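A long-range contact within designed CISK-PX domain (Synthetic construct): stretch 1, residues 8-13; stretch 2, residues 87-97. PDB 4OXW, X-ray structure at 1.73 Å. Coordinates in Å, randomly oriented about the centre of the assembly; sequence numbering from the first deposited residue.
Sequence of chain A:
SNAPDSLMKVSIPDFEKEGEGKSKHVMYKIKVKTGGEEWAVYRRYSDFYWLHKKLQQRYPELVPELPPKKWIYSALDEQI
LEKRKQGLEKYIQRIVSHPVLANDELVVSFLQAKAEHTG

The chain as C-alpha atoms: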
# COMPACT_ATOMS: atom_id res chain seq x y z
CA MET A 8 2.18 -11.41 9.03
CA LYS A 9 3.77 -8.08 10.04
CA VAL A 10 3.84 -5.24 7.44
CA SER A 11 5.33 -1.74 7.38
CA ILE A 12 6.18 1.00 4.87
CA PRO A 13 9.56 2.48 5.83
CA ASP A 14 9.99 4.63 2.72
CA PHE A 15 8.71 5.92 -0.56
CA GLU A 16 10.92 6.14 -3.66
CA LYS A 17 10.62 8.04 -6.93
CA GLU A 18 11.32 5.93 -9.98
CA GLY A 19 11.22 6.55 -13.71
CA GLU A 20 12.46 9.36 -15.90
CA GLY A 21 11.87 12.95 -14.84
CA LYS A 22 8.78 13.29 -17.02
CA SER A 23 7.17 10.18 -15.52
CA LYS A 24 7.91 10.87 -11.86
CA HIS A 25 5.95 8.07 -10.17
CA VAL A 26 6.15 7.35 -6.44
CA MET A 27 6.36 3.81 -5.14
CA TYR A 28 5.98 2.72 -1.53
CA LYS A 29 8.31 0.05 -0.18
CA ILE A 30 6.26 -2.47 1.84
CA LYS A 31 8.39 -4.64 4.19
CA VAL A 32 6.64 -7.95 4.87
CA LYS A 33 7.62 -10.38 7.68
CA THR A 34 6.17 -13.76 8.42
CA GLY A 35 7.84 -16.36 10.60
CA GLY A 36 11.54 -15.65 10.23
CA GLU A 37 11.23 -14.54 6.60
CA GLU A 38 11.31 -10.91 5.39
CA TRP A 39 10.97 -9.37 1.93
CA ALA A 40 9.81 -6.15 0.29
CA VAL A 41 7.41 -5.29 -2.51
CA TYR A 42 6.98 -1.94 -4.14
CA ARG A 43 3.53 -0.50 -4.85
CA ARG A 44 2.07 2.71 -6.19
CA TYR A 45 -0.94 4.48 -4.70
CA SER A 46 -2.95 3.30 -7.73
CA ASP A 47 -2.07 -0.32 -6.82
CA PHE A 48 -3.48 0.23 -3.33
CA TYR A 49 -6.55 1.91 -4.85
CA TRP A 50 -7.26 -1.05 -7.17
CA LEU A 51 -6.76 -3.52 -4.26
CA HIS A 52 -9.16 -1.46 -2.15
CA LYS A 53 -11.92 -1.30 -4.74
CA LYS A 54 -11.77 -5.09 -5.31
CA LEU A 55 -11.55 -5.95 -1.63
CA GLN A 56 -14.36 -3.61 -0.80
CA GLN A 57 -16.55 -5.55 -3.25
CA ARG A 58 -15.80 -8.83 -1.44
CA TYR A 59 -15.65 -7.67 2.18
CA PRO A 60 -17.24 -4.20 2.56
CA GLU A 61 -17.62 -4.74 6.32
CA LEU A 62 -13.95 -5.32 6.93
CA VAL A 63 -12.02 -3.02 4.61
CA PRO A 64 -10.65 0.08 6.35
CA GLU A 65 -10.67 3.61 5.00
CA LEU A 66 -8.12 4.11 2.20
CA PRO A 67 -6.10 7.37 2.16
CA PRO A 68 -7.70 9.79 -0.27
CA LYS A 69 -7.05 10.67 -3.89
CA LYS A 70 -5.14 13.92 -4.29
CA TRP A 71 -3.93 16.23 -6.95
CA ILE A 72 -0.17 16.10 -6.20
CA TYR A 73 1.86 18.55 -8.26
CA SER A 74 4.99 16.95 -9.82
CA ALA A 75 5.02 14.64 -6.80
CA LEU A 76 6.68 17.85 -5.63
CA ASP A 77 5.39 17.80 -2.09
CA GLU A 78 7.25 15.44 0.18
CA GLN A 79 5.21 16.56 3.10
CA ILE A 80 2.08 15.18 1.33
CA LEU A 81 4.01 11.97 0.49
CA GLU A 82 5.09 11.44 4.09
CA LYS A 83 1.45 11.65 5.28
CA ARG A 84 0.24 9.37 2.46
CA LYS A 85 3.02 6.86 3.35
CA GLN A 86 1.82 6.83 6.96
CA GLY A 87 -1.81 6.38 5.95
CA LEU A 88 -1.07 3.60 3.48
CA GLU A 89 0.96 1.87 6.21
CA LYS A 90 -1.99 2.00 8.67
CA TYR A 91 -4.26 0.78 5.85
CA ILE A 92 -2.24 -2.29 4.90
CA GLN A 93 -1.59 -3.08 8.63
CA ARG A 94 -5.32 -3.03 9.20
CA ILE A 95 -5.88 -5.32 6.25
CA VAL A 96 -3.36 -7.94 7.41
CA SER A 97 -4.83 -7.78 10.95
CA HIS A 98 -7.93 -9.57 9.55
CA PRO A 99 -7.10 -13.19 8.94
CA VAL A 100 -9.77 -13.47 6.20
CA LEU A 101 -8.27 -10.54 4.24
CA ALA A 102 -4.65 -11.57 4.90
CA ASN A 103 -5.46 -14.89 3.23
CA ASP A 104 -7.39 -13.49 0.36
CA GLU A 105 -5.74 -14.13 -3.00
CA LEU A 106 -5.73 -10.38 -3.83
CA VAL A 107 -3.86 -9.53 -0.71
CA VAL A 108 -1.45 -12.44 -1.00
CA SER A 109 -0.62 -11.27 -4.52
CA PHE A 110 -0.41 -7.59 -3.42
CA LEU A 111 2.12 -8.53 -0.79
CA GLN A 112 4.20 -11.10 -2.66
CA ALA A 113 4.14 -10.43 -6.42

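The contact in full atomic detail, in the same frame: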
# COMPACT_ATOMS: atom_id res chain seq x y z
N MET A 8 1.54 -12.31 10.04
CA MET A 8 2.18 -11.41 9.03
C MET A 8 2.26 -9.97 9.53
O MET A 8 1.26 -9.37 9.91
CB MET A 8 1.41 -11.47 7.71
CG MET A 8 2.06 -10.72 6.57
SD MET A 8 1.46 -11.26 4.95
CE MET A 8 2.08 -12.94 4.90
N LYS A 9 3.48 -9.42 9.51
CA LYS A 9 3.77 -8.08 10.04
C LYS A 9 4.14 -7.28 8.78
O LYS A 9 4.94 -7.78 8.00
CB LYS A 9 4.96 -8.16 11.00
CG LYS A 9 4.99 -7.11 12.08
CD LYS A 9 5.59 -7.63 13.39
CE LYS A 9 7.10 -7.48 13.43
NZ LYS A 9 7.77 -8.46 14.33
N VAL A 10 3.52 -6.11 8.58
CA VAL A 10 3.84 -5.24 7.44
C VAL A 10 4.16 -3.82 7.88
O VAL A 10 3.68 -3.36 8.92
CB VAL A 10 2.70 -5.20 6.41
CG1 VAL A 10 2.51 -6.60 5.83
CG2 VAL A 10 1.40 -4.73 7.06
N SER A 11 5.00 -3.14 7.12
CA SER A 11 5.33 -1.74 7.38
C SER A 11 5.76 -1.10 6.07
O SER A 11 5.98 -1.79 5.08
CB SER A 11 6.47 -1.59 8.41
OG SER A 11 7.68 -2.19 7.95
N ILE A 12 5.76 0.24 6.03
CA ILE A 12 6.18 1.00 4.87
C ILE A 12 7.22 2.03 5.30
O ILE A 12 6.88 3.18 5.68
CB ILE A 12 4.98 1.69 4.15
CG1 ILE A 12 3.90 0.66 3.84
CG2 ILE A 12 5.48 2.34 2.86
CD1 ILE A 12 2.70 1.26 3.13
N PRO A 13 8.50 1.61 5.30
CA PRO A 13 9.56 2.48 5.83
C PRO A 13 9.82 3.71 4.96
O PRO A 13 10.15 4.78 5.48
CB PRO A 13 10.78 1.55 5.85
CG PRO A 13 10.44 0.42 4.93
CD PRO A 13 8.96 0.24 5.09
N GLY A 87 -0.43 6.87 6.10
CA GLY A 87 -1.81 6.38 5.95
C GLY A 87 -1.90 5.06 5.25
O GLY A 87 -2.72 4.20 5.62
N LEU A 88 -1.08 4.88 4.21
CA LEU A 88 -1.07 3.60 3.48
C LEU A 88 -0.51 2.49 4.36
O LEU A 88 -0.95 1.36 4.28
CB LEU A 88 -0.20 3.72 2.23
CG LEU A 88 -0.79 4.58 1.10
CD1 LEU A 88 0.18 4.71 -0.05
CD2 LEU A 88 -2.09 3.98 0.56
N GLU A 89 0.43 2.84 5.23
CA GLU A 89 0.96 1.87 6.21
C GLU A 89 -0.14 1.40 7.20
O GLU A 89 -0.32 0.20 7.41
CB GLU A 89 2.16 2.44 6.98
CG GLU A 89 2.70 1.50 8.04
CD GLU A 89 3.92 2.07 8.73
OE1 GLU A 89 3.72 3.03 9.51
OE2 GLU A 89 5.06 1.60 8.48
N LYS A 90 -0.88 2.34 7.76
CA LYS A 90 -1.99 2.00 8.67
C LYS A 90 -3.02 1.16 7.92
O LYS A 90 -3.54 0.15 8.43
CB LYS A 90 -2.62 3.29 9.23
CG LYS A 90 -3.85 3.02 10.08
CD LYS A 90 -4.24 4.29 10.83
CE LYS A 90 -5.66 4.22 11.38
NZ LYS A 90 -6.12 5.51 11.98
N TYR A 91 -3.29 1.54 6.67
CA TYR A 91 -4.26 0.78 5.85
C TYR A 91 -3.87 -0.70 5.67
O TYR A 91 -4.65 -1.61 5.99
CB TYR A 91 -4.37 1.42 4.48
CG TYR A 91 -5.34 0.71 3.54
CD1 TYR A 91 -6.70 0.99 3.60
CD2 TYR A 91 -4.88 -0.18 2.58
CE1 TYR A 91 -7.60 0.33 2.76
CE2 TYR A 91 -5.75 -0.83 1.72
CZ TYR A 91 -7.11 -0.59 1.82
OH TYR A 91 -7.94 -1.25 0.96
N ILE A 92 -2.66 -0.93 5.18
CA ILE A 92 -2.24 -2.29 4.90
C ILE A 92 -2.06 -3.08 6.22
O ILE A 92 -2.35 -4.30 6.26
CB ILE A 92 -1.02 -2.36 3.94
CG1 ILE A 92 -0.86 -3.78 3.39
CG2 ILE A 92 0.26 -1.88 4.62
CD1 ILE A 92 -2.00 -4.30 2.53
N GLN A 93 -1.66 -2.41 7.29
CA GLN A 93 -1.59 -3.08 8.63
C GLN A 93 -2.97 -3.54 9.08
O GLN A 93 -3.13 -4.64 9.62
CB GLN A 93 -0.93 -2.17 9.67
CG GLN A 93 0.55 -2.03 9.46
CD GLN A 93 1.25 -1.04 10.38
OE1 GLN A 93 0.62 -0.22 11.03
NE2 GLN A 93 2.58 -1.12 10.42
N ARG A 94 -3.96 -2.68 8.85
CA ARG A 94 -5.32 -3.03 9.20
C ARG A 94 -5.81 -4.18 8.37
O ARG A 94 -6.50 -5.06 8.88
CB ARG A 94 -6.21 -1.83 9.02
CG ARG A 94 -6.12 -0.87 10.18
CD ARG A 94 -7.14 -1.29 11.25
NE ARG A 94 -6.97 -0.60 12.53
CZ ARG A 94 -7.04 0.72 12.71
NH1 ARG A 94 -7.24 1.53 11.67
NH2 ARG A 94 -6.87 1.22 13.93
N ILE A 95 -5.51 -4.19 7.07
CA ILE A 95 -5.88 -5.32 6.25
C ILE A 95 -5.32 -6.64 6.78
O ILE A 95 -6.06 -7.62 6.91
CB ILE A 95 -5.42 -5.11 4.78
CG1 ILE A 95 -6.21 -3.97 4.15
CG2 ILE A 95 -5.50 -6.41 3.98
CD1 ILE A 95 -7.60 -4.31 3.73
N VAL A 96 -4.03 -6.68 7.09
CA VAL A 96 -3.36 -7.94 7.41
C VAL A 96 -3.75 -8.38 8.84
O VAL A 96 -3.55 -9.55 9.19
CB VAL A 96 -1.85 -7.79 7.24
CG1 VAL A 96 -1.06 -8.91 7.89
CG2 VAL A 96 -1.59 -7.76 5.74
N SER A 97 -4.31 -7.45 9.61
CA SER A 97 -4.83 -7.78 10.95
C SER A 97 -6.09 -8.64 10.89
O SER A 97 -6.47 -9.23 11.90
CB SER A 97 -5.11 -6.50 11.77
OG SER A 97 -6.43 -6.03 11.47

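In this designed domain a β-strand, residues 9-13, lies against a helix that runs through residues 87-96. The two elements are nearly antiparallel, with an angle of 171° between their directions and a closest axial approach of 7.5 Å, so a walk up the helix is a walk back down the strand: E89 lies across from I12, Q93 from V10 and V96 from M8. Together the two stretches bury 423 Å² between them.

Stretch 2 opens with G87, already within the helix, which has no side chain and touches nothing on the strand. L88 follows, its CA-to-CB bond pointing sideways. CD1 of I12 lies 3.7 Å from the backbone C of L88 and 3.9 Å from its CB. The isoleucine reaches this far because its chi2 is t, which extends CD1 toward the helix; an apolar leucine suits this buried place, where its CB meets the I12 methyl.

E89 makes the first polar link. Its CB points toward the strand, and chi1 and chi2, both t, extend the chain toward the strand backbone, where OE2 accepts a hydrogen bond from the backbone N of I12, at 2.9 Å and an almost straight 174°. The methylene part is not idle: CB of E89 lies 4.0 Å from CG1 of I12. Glutamate suits the position because it combines an aliphatic stem, which can pack, with a carboxylate that can satisfy a strand NH. The same OE2 lies 3.5 Å from CB of S11.

K90 and Y91 make no contact with the strand. The CB of K90 points away, fitting for a long charged chain that is exposed, while the tyrosine is buried among other parts of the fold.

One helical turn beyond L88, I92 points toward the strand. Its CG2 lies 3.9 Å from CG2 of V10 and 4.2 Å from CD1 of I12, so a single methyl packs against two strand residues; a buried apolar isoleucine fits here. V10 and I12 both point toward the helix, in keeping with the alternation of a strand, while K9 between M8 and V10 points away.

Q93, one turn after E89, supplies the second polar link. Its CB starts sideways, but the end of the chain comes nearer, and NE2 donates to the backbone O of V10 at 2.9 Å and 168°. The two links are complementary: an acceptor from E89 meets a strand NH, and a donor from Q93 meets a strand carbonyl. CG of Q93 also packs 3.7 Å from CG2 of V10.

R94 and I95 do not touch the strand; V96 makes the last contact, and S97 beyond it points away. CG1 of V96 lies 3.6 Å from CB of M8 and only 3.1 Å from the backbone O of M8, a close approach, while its CG2 sits 4.3 Å from CG1 of V10. A compact β-branched residue fits here, close to the strand backbone. The M8 side chain starts toward the helix, but its end leads away.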